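Local coordinates for halohydrin epoxidase A (PDB 4Z9F), which probably catalyses the interconversion of vicinal halohydrins and epoxides, releasing or taking up hydrogen halide, on a Rossmann-type scaffold related to short-chain dehydrogenases, at residues D24-V29 and I73-S78; A4-A9 and P15-A20. The protein carries 1 engineered substitution. All coordinates share one frame; numbering follows the deposited sequence.

Contact 1: residues D24-V29 and I73-S78; sequences DGYTVV and IDTIVS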
ATOM      1  N   ASP C  24     -31.074  13.623   1.852  1.00 25.56           N
ATOM      2  CA  ASP C  24     -30.203  14.672   2.355  1.00 29.09           C
ATOM      3  C   ASP C  24     -30.499  16.030   1.728  1.00 30.00           C
ATOM      4  O   ASP C  24     -29.788  16.999   2.016  1.00 29.40           O
ATOM      5  CB  ASP C  24     -28.737  14.288   2.113  1.00 28.37           C
ATOM      6  CG  ASP C  24     -27.766  15.111   2.945  1.00 30.29           C
ATOM      7  OD1 ASP C  24     -26.630  15.342   2.470  1.00 31.00           O
ATOM      8  OD2 ASP C  24     -28.131  15.520   4.073  1.00 29.56           O
ATOM      9  N   GLY C  25     -31.514  16.119   0.871  1.00 29.48           N
ATOM     10  CA  GLY C  25     -31.938  17.388   0.322  1.00 24.87           C
ATOM     11  C   GLY C  25     -31.529  17.674  -1.103  1.00 31.14           C
ATOM     12  O   GLY C  25     -31.798  18.778  -1.589  1.00 30.77           O
ATOM     13  N   TYR C  26     -30.897  16.727  -1.790  1.00 23.60           N
ATOM     14  CA  TYR C  26     -30.472  16.929  -3.167  1.00 25.76           C
ATOM     15  C   TYR C  26     -31.592  16.625  -4.158  1.00 29.50           C
ATOM     16  O   TYR C  26     -32.463  15.784  -3.923  1.00 24.84           O
ATOM     17  CB  TYR C  26     -29.281  16.032  -3.519  1.00 24.18           C
ATOM     18  CG  TYR C  26     -27.950  16.404  -2.885  1.00 21.98           C
ATOM     19  CD1 TYR C  26     -27.773  16.332  -1.516  1.00 24.25           C
ATOM     20  CD2 TYR C  26     -26.867  16.778  -3.670  1.00 21.63           C
ATOM     21  CE1 TYR C  26     -26.556  16.649  -0.926  1.00 25.19           C
ATOM     22  CE2 TYR C  26     -25.643  17.094  -3.093  1.00 23.19           C
ATOM     23  CZ  TYR C  26     -25.501  17.024  -1.713  1.00 25.51           C
ATOM     24  OH  TYR C  26     -24.300  17.338  -1.110  1.00 25.16           O
ATOM     25  N   THR C  27     -31.530  17.293  -5.301  1.00 27.48           N
ATOM     26  CA  THR C  27     -32.157  16.790  -6.510  1.00 26.53           C
ATOM     27  C   THR C  27     -31.146  15.871  -7.179  1.00 26.68           C
ATOM     28  O   THR C  27     -30.040  16.303  -7.524  1.00 24.58           O
ATOM     29  CB  THR C  27     -32.570  17.937  -7.433  1.00 29.51           C
ATOM     30  OG1 THR C  27     -33.487  18.781  -6.734  1.00 24.80           O
ATOM     31  CG2 THR C  27     -33.237  17.405  -8.692  1.00 30.25           C
ATOM     32  N   VAL C  28     -31.507  14.607  -7.337  1.00 25.40           N
ATOM     33  CA  VAL C  28     -30.593  13.614  -7.879  1.00 23.85           C
ATOM     34  C   VAL C  28     -30.947  13.375  -9.338  1.00 24.95           C
ATOM     35  O   VAL C  28     -31.977  12.765  -9.649  1.00 28.48           O
ATOM     36  CB  VAL C  28     -30.629  12.315  -7.069  1.00 24.17           C
ATOM     37  CG1 VAL C  28     -29.580  11.359  -7.606  1.00 24.46           C
ATOM     38  CG2 VAL C  28     -30.400  12.622  -5.578  1.00 22.30           C
ATOM     39  N   VAL C  29     -30.083  13.848 -10.233  1.00 23.26           N
ATOM     40  CA  VAL C  29     -30.189  13.584 -11.663  1.00 25.28           C
ATOM     41  C   VAL C  29     -29.478  12.267 -11.971  1.00 27.59           C
ATOM     42  O   VAL C  29     -28.308  12.089 -11.614  1.00 25.42           O
ATOM     43  CB  VAL C  29     -29.576  14.742 -12.469  1.00 25.70           C
ATOM     44  CG1 VAL C  29     -29.660  14.464 -13.934  1.00 23.68           C
ATOM     45  CG2 VAL C  29     -30.257  16.050 -12.114  1.00 27.64           C
ATOM     46  N   ILE C  73     -23.475  21.581 -10.441  1.00 28.12           N
ATOM     47  CA  ILE C  73     -23.422  20.229  -9.888  1.00 22.32           C
ATOM     48  C   ILE C  73     -22.587  20.266  -8.613  1.00 27.04           C
ATOM     49  O   ILE C  73     -21.424  20.685  -8.638  1.00 27.04           O
ATOM     50  CB  ILE C  73     -22.830  19.235 -10.901  1.00 24.76           C
ATOM     51  CG1 ILE C  73     -23.684  19.173 -12.163  1.00 18.78           C
ATOM     52  CG2 ILE C  73     -22.736  17.819 -10.296  1.00 24.40           C
ATOM     53  CD1 ILE C  73     -23.029  18.380 -13.271  1.00 25.46           C
ATOM     54  N   ASP C  74     -23.172  19.818  -7.500  1.00 21.83           N
ATOM     55  CA  ASP C  74     -22.470  19.755  -6.223  1.00 22.58           C
ATOM     56  C   ASP C  74     -21.679  18.457  -6.069  1.00 21.98           C
ATOM     57  O   ASP C  74     -20.563  18.475  -5.540  1.00 20.79           O
ATOM     58  CB  ASP C  74     -23.475  19.898  -5.067  1.00 23.23           C
ATOM     59  CG  ASP C  74     -22.857  19.629  -3.691  1.00 26.09           C
ATOM     60  OD1 ASP C  74     -22.512  20.609  -2.982  1.00 26.66           O
ATOM     61  OD2 ASP C  74     -22.749  18.437  -3.291  1.00 22.46           O
ATOM     62  N   THR C  75     -22.244  17.337  -6.521  1.00 21.52           N
ATOM     63  CA  THR C  75     -21.637  16.023  -6.350  1.00 23.04           C
ATOM     64  C   THR C  75     -21.905  15.157  -7.570  1.00 22.65           C
ATOM     65  O   THR C  75     -23.024  15.140  -8.102  1.00 20.88           O
ATOM     66  CB  THR C  75     -22.179  15.326  -5.091  1.00 19.65           C
ATOM     67  OG1 THR C  75     -21.848  16.103  -3.934  1.00 23.16           O
ATOM     68  CG2 THR C  75     -21.602  13.915  -4.959  1.00 18.12           C
ATOM     69  N   ILE C  76     -20.869  14.463  -8.031  1.00 21.30           N
ATOM     70  CA  ILE C  76     -21.001  13.422  -9.038  1.00 19.54           C
ATOM     71  C   ILE C  76     -20.636  12.103  -8.360  1.00 23.12           C
ATOM     72  O   ILE C  76     -19.556  11.985  -7.768  1.00 18.57           O
ATOM     73  CB  ILE C  76     -20.109  13.682 -10.264  1.00 23.06           C
ATOM     74  CG1 ILE C  76     -20.459  15.028 -10.918  1.00 18.77           C
ATOM     75  CG2 ILE C  76     -20.228  12.534 -11.270  1.00 22.99           C
ATOM     76  CD1 ILE C  76     -19.506  15.425 -12.025  1.00 21.88           C
ATOM     77  N   VAL C  77     -21.547  11.135  -8.404  1.00 22.06           N
ATOM     78  CA  VAL C  77     -21.250   9.763  -8.010  1.00 20.29           C
ATOM     79  C   VAL C  77     -21.039   8.972  -9.287  1.00 22.63           C
ATOM     80  O   VAL C  77     -21.996   8.672 -10.011  1.00 20.49           O
ATOM     81  CB  VAL C  77     -22.363   9.144  -7.157  1.00 18.84           C
ATOM     82  CG1 VAL C  77     -22.027   7.683  -6.874  1.00 21.90           C
ATOM     83  CG2 VAL C  77     -22.525   9.897  -5.855  1.00 19.13           C
ATOM     84  N   SER C  78     -19.783   8.657  -9.581  1.00 19.20           N
ATOM     85  CA  SER C  78     -19.440   7.879 -10.768  1.00 20.33           C
ATOM     86  C   SER C  78     -19.528   6.412 -10.381  1.00 24.13           C
ATOM     87  O   SER C  78     -18.551   5.801  -9.951  1.00 23.06           O
ATOM     88  CB  SER C  78     -18.054   8.240 -11.272  1.00 17.85           C
ATOM     89  OG  SER C  78     -17.789   7.580 -12.494  1.00 20.05           O
TER
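Tyr26, whose phenol oxygen meets the carboxylate of Asp74, comes directly after Gly25, the residue that ends helix 14-23 in a Schellman motif; the positive phi of Gly25 turns the chain from the helix towards the sheet. At Tyr26 itself, chi1 of -71° sets CG opposite the carbonyl carbon, and the ring extends towards the start of strand 73-79. Its OH donates to Asp74 OD2 over 2.9 Å. That oxygen lies at the ring edge, in the ring plane, while its own carboxylate stands steeply to the ring, the two planes 71° apart. The hydroxyl meets OD2 from above the carboxylate plane, 50° out of it. From the opposite face, but nearer the plane and on the anti side, Thr75 OG1 donates a second bond to OD2, 2.6 Å long. In the parallel Rossmann sheet this joins the N-terminal ends of two strands that are not neighbours, 27-30 and 73-79, with 3-6 between them. A salt bridge from Asp74 OD1 to Arg226 occupies the other carboxylate oxygen, probably favouring the charged form of the acid, and Leu21 and Ala224 touch the Tyr26 side chain. Beyond Tyr26 the chain becomes strand, and Val28 turns to helix 14-23, touching Val18, Leu21 and Thr22.

Contact 2: residues A4-A9 and P15-A20; sequences ALVTHA and PAAVEA
With chi1 at 176°, Val6 carries CG1 opposite its backbone N; with chi1 at 171°, Val18 carries CG2 opposite its carbonyl carbon, and these two methyls meet 3.9 Å apart. The pair joins the first strand and first helix of a Rossmann fold, the opening half of the beta-alpha-beta unit formed by strand 3-6, helix 14-23 and strand 27-30. Both CB atoms are directed at the opposite segment, and the valines cross obliquely, with Val18 CG2 also resting 4.1 Å from Val6 CB. One helix methyl therefore sits against the fork of the strand valine instead of meeting a single methyl. The other branch of Val6 turns along the helix: its CG2 lies 4.4 Å from Ala17 CB, a looser contact made by the preceding helix residue. Val28 of the next strand touches both Val6 and Val18, and Val77 reaches Val6 from strand 73-79, so the pair is enclosed in the apolar layer between sheet and helix.

After Val6 the strand gives way to the turn that leads towards the helix. Here Ala9 brings its CB to 4.1 Å from Val18 CG2, so this methyl packs against both strand and turn. Nearby the backbone of Ala9 passes the first turn of the helix. Although the CB of Pro15 points away from segment 4-9, the CD end of its ring faces Ala9: Ala9 O lies 3.2 Å from Pro15 CD and 3.3 Å from Pro15 N, a tertiary amide nitrogen with no hydrogen to offer.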
ATOM      1  N   ALA C   4     -27.095  16.523  -7.662  1.00 24.07           N
ATOM      2  CA  ALA C   4     -26.158  15.418  -7.768  1.00 22.56           C
ATOM      3  C   ALA C   4     -26.419  14.664  -9.059  1.00 24.53           C
ATOM      4  O   ALA C   4     -27.558  14.589  -9.538  1.00 28.04           O
ATOM      5  CB  ALA C   4     -26.267  14.458  -6.572  1.00 21.36           C
ATOM      6  N   LEU C   5     -25.345  14.145  -9.640  1.00 20.19           N
ATOM      7  CA  LEU C   5     -25.405  13.252 -10.782  1.00 19.53           C
ATOM      8  C   LEU C   5     -24.943  11.878 -10.309  1.00 24.98           C
ATOM      9  O   LEU C   5     -23.903  11.771  -9.652  1.00 21.93           O
ATOM     10  CB  LEU C   5     -24.526  13.757 -11.925  1.00 20.28           C
ATOM     11  CG  LEU C   5     -24.248  12.775 -13.067  1.00 22.38           C
ATOM     12  CD1 LEU C   5     -25.534  12.376 -13.798  1.00 23.14           C
ATOM     13  CD2 LEU C   5     -23.225  13.345 -14.034  1.00 23.84           C
ATOM     14  N   VAL C   6     -25.743  10.849 -10.593  1.00 22.14           N
ATOM     15  CA  VAL C   6     -25.431   9.464 -10.237  1.00 21.54           C
ATOM     16  C   VAL C   6     -25.532   8.628 -11.501  1.00 22.59           C
ATOM     17  O   VAL C   6     -26.591   8.592 -12.140  1.00 24.00           O
ATOM     18  CB  VAL C   6     -26.378   8.911  -9.158  1.00 20.78           C
ATOM     19  CG1 VAL C   6     -26.081   7.422  -8.897  1.00 22.64           C
ATOM     20  CG2 VAL C   6     -26.300   9.744  -7.870  1.00 19.83           C
ATOM     21  N   THR C   7     -24.444   7.963 -11.872  1.00 20.37           N
ATOM     22  CA  THR C   7     -24.490   7.114 -13.045  1.00 23.17           C
ATOM     23  C   THR C   7     -24.964   5.712 -12.654  1.00 24.25           C
ATOM     24  O   THR C   7     -24.957   5.334 -11.478  1.00 21.43           O
ATOM     25  CB  THR C   7     -23.127   7.051 -13.721  1.00 26.82           C
ATOM     26  OG1 THR C   7     -22.169   6.529 -12.794  1.00 21.82           O
ATOM     27  CG2 THR C   7     -22.695   8.441 -14.155  1.00 24.25           C
ATOM     28  N   HIS C   8     -25.395   4.958 -13.661  1.00 25.78           N
ATOM     29  CA  HIS C   8     -25.880   3.579 -13.494  1.00 28.52           C
ATOM     30  C   HIS C   8     -26.765   3.448 -12.258  1.00 25.44           C
ATOM     31  O   HIS C   8     -26.555   2.599 -11.387  1.00 26.50           O
ATOM     32  CB  HIS C   8     -24.703   2.608 -13.448  1.00 23.78           C
ATOM     33  CG  HIS C   8     -23.884   2.600 -14.700  1.00 26.44           C
ATOM     34  ND1 HIS C   8     -24.310   1.997 -15.864  1.00 23.34           N
ATOM     35  CD2 HIS C   8     -22.659   3.110 -14.967  1.00 27.01           C
ATOM     36  CE1 HIS C   8     -23.383   2.137 -16.794  1.00 23.97           C
ATOM     37  NE2 HIS C   8     -22.369   2.805 -16.275  1.00 26.45           N
ATOM     38  N   ALA C   9     -27.790   4.313 -12.196  1.00 22.62           N
ATOM     39  CA  ALA C   9     -28.529   4.546 -10.961  1.00 22.74           C
ATOM     40  C   ALA C   9     -29.275   3.318 -10.454  1.00 22.88           C
ATOM     41  O   ALA C   9     -29.661   3.286  -9.279  1.00 24.15           O
ATOM     42  CB  ALA C   9     -29.520   5.699 -11.151  1.00 23.71           C
ATOM     43  N   PRO C  15     -28.633   2.717  -6.189  1.00 23.08           N
ATOM     44  CA  PRO C  15     -29.803   2.888  -5.307  1.00 22.32           C
ATOM     45  C   PRO C  15     -29.474   3.481  -3.951  1.00 22.65           C
ATOM     46  O   PRO C  15     -30.232   4.316  -3.437  1.00 20.08           O
ATOM     47  CB  PRO C  15     -30.352   1.459  -5.192  1.00 22.52           C
ATOM     48  CG  PRO C  15     -30.000   0.845  -6.512  1.00 23.56           C
ATOM     49  CD  PRO C  15     -28.651   1.419  -6.882  1.00 23.37           C
ATOM     50  N   ALA C  16     -28.353   3.086  -3.352  1.00 22.27           N
ATOM     51  CA  ALA C  16     -27.996   3.642  -2.051  1.00 20.40           C
ATOM     52  C   ALA C  16     -27.702   5.134  -2.154  1.00 20.30           C
ATOM     53  O   ALA C  16     -28.097   5.915  -1.277  1.00 22.36           O
ATOM     54  CB  ALA C  16     -26.788   2.893  -1.472  1.00 21.31           C
ATOM     55  N   ALA C  17     -27.002   5.534  -3.214  1.00 22.02           N
ATOM     56  CA  ALA C  17     -26.623   6.930  -3.391  1.00 21.62           C
ATOM     57  C   ALA C  17     -27.849   7.784  -3.696  1.00 20.85           C
ATOM     58  O   ALA C  17     -28.039   8.849  -3.104  1.00 21.33           O
ATOM     59  CB  ALA C  17     -25.585   7.041  -4.503  1.00 21.25           C
ATOM     60  N   VAL C  18     -28.693   7.317  -4.614  1.00 24.26           N
ATOM     61  CA  VAL C  18     -29.883   8.075  -4.997  1.00 22.80           C
ATOM     62  C   VAL C  18     -30.797   8.277  -3.794  1.00 23.03           C
ATOM     63  O   VAL C  18     -31.325   9.374  -3.570  1.00 25.71           O
ATOM     64  CB  VAL C  18     -30.603   7.370  -6.164  1.00 21.87           C
ATOM     65  CG1 VAL C  18     -31.961   8.017  -6.429  1.00 29.04           C
ATOM     66  CG2 VAL C  18     -29.740   7.395  -7.413  1.00 26.10           C
ATOM     67  N   GLU C  19     -30.971   7.237  -2.976  1.00 25.78           N
ATOM     68  CA  GLU C  19     -31.800   7.393  -1.785  1.00 23.44           C
ATOM     69  C   GLU C  19     -31.154   8.312  -0.756  1.00 27.03           C
ATOM     70  O   GLU C  19     -31.829   9.174  -0.185  1.00 22.10           O
ATOM     71  CB  GLU C  19     -32.102   6.035  -1.155  1.00 29.23           C
ATOM     72  CG  GLU C  19     -32.798   6.154   0.199  1.00 30.75           C
ATOM     73  CD  GLU C  19     -34.042   5.269   0.318  1.00 49.54           C
ATOM     74  OE1 GLU C  19     -34.306   4.795   1.451  1.00 57.23           O
ATOM     75  OE2 GLU C  19     -34.739   5.063  -0.709  1.00 46.21           O
ATOM     76  N   ALA C  20     -29.860   8.136  -0.476  1.00 20.64           N
ATOM     77  CA  ALA C  20     -29.253   8.925   0.591  1.00 22.08           C
ATOM     78  C   ALA C  20     -29.189  10.405   0.228  1.00 20.29           C
ATOM     79  O   ALA C  20     -29.474  11.267   1.065  1.00 23.39           O
ATOM     80  CB  ALA C  20     -27.858   8.401   0.906  1.00 26.44           C
TER

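How the contacts relate
Strand 3-6 ties the two contacts together, lying between the strands that contact 1 bridges; the centres of the contacts are 8 Å apart. On one side Val29 N lies 2.7 Å from Ala4 O, and on the other Val77 N lies 2.7 Å from Leu5 O, both probable backbone hydrogen bonds of the parallel sheet. Along the chain, helix 14-23 leads from contact 2 into contact 1. They sit towards different ends of the strands: the polar cluster of contact 1 at the N-terminal ends, and the Ala9-Pro15 part of contact 2 beyond the C-terminal end of strand 3-6, the side on which Rossmann-fold relatives bind their nucleotide.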